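Local coordinates for protection of telomeres protein poz1 (Schizosaccharomyces pombe, PDB 5WE0) that binds telomeric DNA and negatively regulates telomerase and telomere length in fission yeast, at residues S94-S97 with N98-R102; E183-Q186 with R187-K190. All blocks are in the same frame, centred on the assembly; numbering follows the deposited sequence.

Contact 1 of 2, residues S94-S97 with N98-R102; sequences SLIS and NALER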
loop_
_atom_site.group_PDB
_atom_site.type_symbol
_atom_site.label_atom_id
_atom_site.label_comp_id
_atom_site.label_asym_id
_atom_site.label_seq_id
_atom_site.Cartn_x
_atom_site.Cartn_y
_atom_site.Cartn_z
ATOM N N SER A 94 2.624 1.501 -12.566
ATOM C CA SER A 94 3.541 2.382 -11.857
ATOM C C SER A 94 3.020 2.706 -10.455
ATOM O O SER A 94 3.763 2.613 -9.469
ATOM C CB SER A 94 3.763 3.652 -12.674
ATOM O OG SER A 94 4.649 4.533 -12.013
ATOM N N LEU A 95 1.727 3.045 -10.349
ATOM C CA LEU A 95 1.126 3.355 -9.056
ATOM C C LEU A 95 1.180 2.154 -8.119
ATOM O O LEU A 95 1.573 2.283 -6.953
ATOM C CB LEU A 95 -0.321 3.821 -9.249
ATOM C CG LEU A 95 -1.208 3.974 -8.008
ATOM C CD1 LEU A 95 -0.754 5.138 -7.133
ATOM C CD2 LEU A 95 -2.689 4.117 -8.380
ATOM N N ILE A 96 0.765 0.977 -8.605
ATOM C CA ILE A 96 0.710 -0.202 -7.744
ATOM C C ILE A 96 2.115 -0.634 -7.328
ATOM O O ILE A 96 2.334 -1.090 -6.205
ATOM C CB ILE A 96 -0.045 -1.344 -8.450
ATOM C CG1 ILE A 96 -1.516 -0.962 -8.706
ATOM C CG2 ILE A 96 0.056 -2.622 -7.613
ATOM C CD1 ILE A 96 -2.298 -0.535 -7.432
ATOM N N SER A 97 3.087 -0.482 -8.206
ATOM C CA SER A 97 4.463 -0.772 -7.829
ATOM C C SER A 97 4.930 0.155 -6.704
ATOM O O SER A 97 5.607 -0.291 -5.766
ATOM C CB SER A 97 5.351 -0.654 -9.070
ATOM O OG SER A 97 6.609 -1.237 -8.864
ATOM N N ASN A 98 4.586 1.451 -6.784
ATOM C CA ASN A 98 4.921 2.380 -5.707
ATOM C C ASN A 98 4.194 2.019 -4.421
ATOM O O ASN A 98 4.779 2.068 -3.330
ATOM C CB ASN A 98 4.580 3.811 -6.107
ATOM C CG ASN A 98 5.481 4.342 -7.221
ATOM O OD1 ASN A 98 6.522 3.770 -7.519
ATOM N ND2 ASN A 98 5.069 5.441 -7.840
ATOM N N ALA A 99 2.917 1.644 -4.535
ATOM C CA ALA A 99 2.159 1.243 -3.360
ATOM C C ALA A 99 2.804 0.042 -2.668
ATOM O O ALA A 99 2.804 -0.038 -1.435
ATOM C CB ALA A 99 0.715 0.933 -3.757
ATOM N N LEU A 100 3.317 -0.933 -3.444
ATOM C CA LEU A 100 3.955 -2.101 -2.829
ATOM C C LEU A 100 5.250 -1.723 -2.135
ATOM O O LEU A 100 5.601 -2.298 -1.098
ATOM C CB LEU A 100 4.229 -3.184 -3.863
ATOM C CG LEU A 100 3.002 -3.978 -4.321
ATOM C CD1 LEU A 100 3.306 -4.721 -5.628
ATOM C CD2 LEU A 100 2.573 -4.916 -3.206
ATOM N N GLU A 101 5.979 -0.777 -2.706
ATOM C CA GLU A 101 7.178 -0.318 -2.046
ATOM C C GLU A 101 6.830 0.393 -0.744
ATOM O O GLU A 101 7.503 0.197 0.271
ATOM C CB GLU A 101 7.973 0.572 -2.996
ATOM C CG GLU A 101 9.292 1.010 -2.429
ATOM C CD GLU A 101 10.217 1.596 -3.480
ATOM O OE1 GLU A 101 11.268 2.174 -3.104
ATOM O OE2 GLU A 101 9.909 1.455 -4.688
ATOM N N ARG A 102 5.742 1.156 -0.767
ATOM C CA ARG A 102 5.274 1.861 0.416
ATOM C C ARG A 102 4.844 0.850 1.477
ATOM O O ARG A 102 5.179 0.996 2.653
ATOM C CB ARG A 102 4.109 2.788 0.066
ATOM C CG ARG A 102 4.528 4.072 -0.632
ATOM C CD ARG A 102 3.345 5.010 -0.820
ATOM N NE ARG A 102 3.347 5.635 -2.139
ATOM C CZ ARG A 102 4.245 6.528 -2.541
ATOM N NH1 ARG A 102 5.219 6.906 -1.725
ATOM N NH2 ARG A 102 4.169 7.045 -3.760
HETATM O O HOH W 1 6.773 3.377 -10.334
#
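Ser94 and Asn98 meet one turn apart, through the backbone and through a shared water. The backbone part is the N-H of Asn98 bonded to Ser94 O at 3.0 Å, and three more i to i+4 bonds follow it. Ala99 N reaches Leu95 O at 2.8 Å, Leu100 N goes to Ile96 O, and Glu101 N goes to Ser97 O.

In the polar side chains, the Asn98 amide is folded back beside its own backbone N (chi1 -68°), which lays CG 3.3 Å from Ser94 O. Water 1 then spans the turn: it donates to Asn98 OD1 at 2.9 Å and lies at the same 2.9 Å from Ser94 OG. While OD1 takes the water, ND2 hydrogen-bonds to an acidic side chain on the chain of another protein. Ser97 OG instead accepts a hydrogen bond from Trp174 NE1 of helix 164-174.

This is regular alpha-helix near the start of helix 93-115, amphipathic in an all-helical fold: Ser94, Ser97 and Asn98 carry the polar contacts, and Leu95, Ile96, Ala99 and Leu100 are buried.

The apolar contact across the turn is light, Ile96 CG2 to Leu100 CD1 at 4.3 Å. Leu100 CG sits beside its backbone N, 3.5 Å from Ile96 O, leaning back over the preceding turn. Both side chains also pack on Ile148 of helix 130-157, while Leu95 and Ala99 rest on Phe60 of helix 54-64.

Contact 2 of 2, residues E183-Q186 with R187-K190; sequences EALQ and RLSK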
loop_
_atom_site.group_PDB
_atom_site.type_symbol
_atom_site.label_atom_id
_atom_site.label_comp_id
_atom_site.label_asym_id
_atom_site.label_seq_id
_atom_site.Cartn_x
_atom_site.Cartn_y
_atom_site.Cartn_z
ATOM N N GLU A 183 7.132 -19.298 -14.475
ATOM C CA GLU A 183 6.925 -20.263 -15.548
ATOM C C GLU A 183 5.545 -20.106 -16.180
ATOM O O GLU A 183 5.420 -19.833 -17.378
ATOM C CB GLU A 183 7.110 -21.662 -14.943
ATOM C CG GLU A 183 7.333 -22.896 -15.841
ATOM C CD GLU A 183 6.196 -23.896 -15.627
ATOM O OE1 GLU A 183 6.339 -25.114 -15.925
ATOM O OE2 GLU A 183 5.111 -23.432 -15.188
ATOM N N ALA A 184 4.492 -20.287 -15.374
ATOM C CA ALA A 184 3.122 -20.373 -15.878
ATOM C C ALA A 184 2.546 -19.004 -16.215
ATOM O O ALA A 184 1.782 -18.873 -17.175
ATOM C CB ALA A 184 2.221 -21.087 -14.860
ATOM N N LEU A 185 2.880 -17.983 -15.424
ATOM C CA LEU A 185 2.333 -16.657 -15.663
ATOM C C LEU A 185 2.797 -16.122 -17.006
ATOM O O LEU A 185 2.039 -15.430 -17.693
ATOM C CB LEU A 185 2.743 -15.726 -14.523
ATOM C CG LEU A 185 1.891 -14.484 -14.258
ATOM C CD1 LEU A 185 0.422 -14.756 -14.495
ATOM C CD2 LEU A 185 2.087 -14.018 -12.838
ATOM N N GLN A 186 4.017 -16.470 -17.416
ATOM C CA GLN A 186 4.528 -15.976 -18.685
ATOM C C GLN A 186 4.014 -16.808 -19.862
ATOM O O GLN A 186 3.842 -16.270 -20.962
ATOM C CB GLN A 186 6.061 -15.946 -18.651
ATOM C CG GLN A 186 6.622 -14.798 -17.799
ATOM C CD GLN A 186 6.455 -13.433 -18.451
ATOM O OE1 GLN A 186 5.345 -12.900 -18.524
ATOM N NE2 GLN A 186 7.559 -12.848 -18.904
ATOM N N ARG A 187 3.745 -18.101 -19.658
ATOM C CA ARG A 187 3.011 -18.858 -20.668
ATOM C C ARG A 187 1.626 -18.271 -20.892
ATOM O O ARG A 187 1.174 -18.122 -22.033
ATOM C CB ARG A 187 2.883 -20.326 -20.261
ATOM C CG ARG A 187 4.098 -21.205 -20.512
ATOM C CD ARG A 187 3.677 -22.661 -20.424
ATOM N NE ARG A 187 3.064 -22.937 -19.131
ATOM C CZ ARG A 187 3.746 -23.377 -18.084
ATOM N NH1 ARG A 187 5.048 -23.579 -18.209
ATOM N NH2 ARG A 187 3.139 -23.608 -16.925
ATOM N N LEU A 188 0.942 -17.936 -19.807
ATOM C CA LEU A 188 -0.434 -17.473 -19.876
ATOM C C LEU A 188 -0.560 -16.113 -20.555
ATOM O O LEU A 188 -1.580 -15.835 -21.202
ATOM C CB LEU A 188 -0.972 -17.406 -18.464
ATOM C CG LEU A 188 -2.255 -16.648 -18.254
ATOM C CD1 LEU A 188 -3.378 -17.285 -19.071
ATOM C CD2 LEU A 188 -2.467 -16.722 -16.801
ATOM N N SER A 189 0.468 -15.269 -20.444
ATOM C CA SER A 189 0.466 -14.009 -21.165
ATOM C C SER A 189 0.533 -14.229 -22.665
ATOM O O SER A 189 0.170 -13.329 -23.430
ATOM C CB SER A 189 1.635 -13.142 -20.701
ATOM O OG SER A 189 2.870 -13.606 -21.220
ATOM N N LYS A 190 0.960 -15.412 -23.103
ATOM C CA LYS A 190 1.021 -15.724 -24.523
ATOM C C LYS A 190 -0.222 -16.441 -25.042
ATOM O O LYS A 190 -0.384 -16.522 -26.262
ATOM C CB LYS A 190 2.282 -16.546 -24.826
ATOM C CG LYS A 190 3.572 -15.761 -24.574
ATOM C CD LYS A 190 3.707 -14.606 -25.575
ATOM C CE LYS A 190 4.585 -13.469 -25.042
ATOM N NZ LYS A 190 5.905 -13.923 -24.510
#
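The hydroxyl of Ser189 donates to Gln186 O at 2.8 Å, three residues back. Its chi1 of 75° places OG between the backbone N and the carbonyl carbon, and from there it meets the carbonyl from the side, at a C=O...OG angle of 122°. Ser189 OG is also hydrogen-bonded to His164 NE2, so the serine is gripped twice and links this turn to helix 164-174. Gln186, bent at chi2, hands its NE2 to Thr168 on that helix too, while its OE1 is buried 3.7 Å from Ser189 OG and has no hydrogen-bond partner in the model.

On this tight side the helical backbone is closed by Leu188 N to Ala184 O at 2.9 Å and Ser189 N to Leu185 O at 3.2 Å. Leu185 CD1 approaches Leu188 CD2 at 4.2 Å, and both leucines lie against Leu157 of helix 130-157.

On the solvent side Arg187 N to Glu183 O is a weak bond of 3.3 Å, and here exposed Glu183 and Arg187 form an i to i+4 salt bridge, OE2 to NH2. Their planes stand 81° apart, with NH2 above the carboxylate rather than in its plane. Crowding between Glu183 CD and Arg187 NH1 makes the detailed pose doubtful. The guanidinium lays one face over Ala184 CA, and its NH2 lies 3.4 Å from Ala184 CB. The surface ion pair thus ties one turn to the next, but its exact geometry cannot be relied on, whereas the Ser189 and Gln186 hydrogen bonds to helix 164-174 probably hold the turn against its neighbour.

Contact 1 precedes contact 2 along the chain, the first near the start of helix 93-115 and the second at the last turn of helix 179-188. Their centres are about 23 Å apart and their nearest atoms about 12 Å, without touching. The centre of contact 1 is about 7 Å from the centre of the chain, that of contact 2 about 26 Å. Helices 130-157 and 164-174 border both: Ile148 and Phe170 meet contact 1, Leu157 and Phe167 contact 2. The two contacts are therefore joined through shared neighbours in one helical bundle. Each also reaches the chain of another protein, contact 1 through polar groups and also by packing, contact 2 through Leu185.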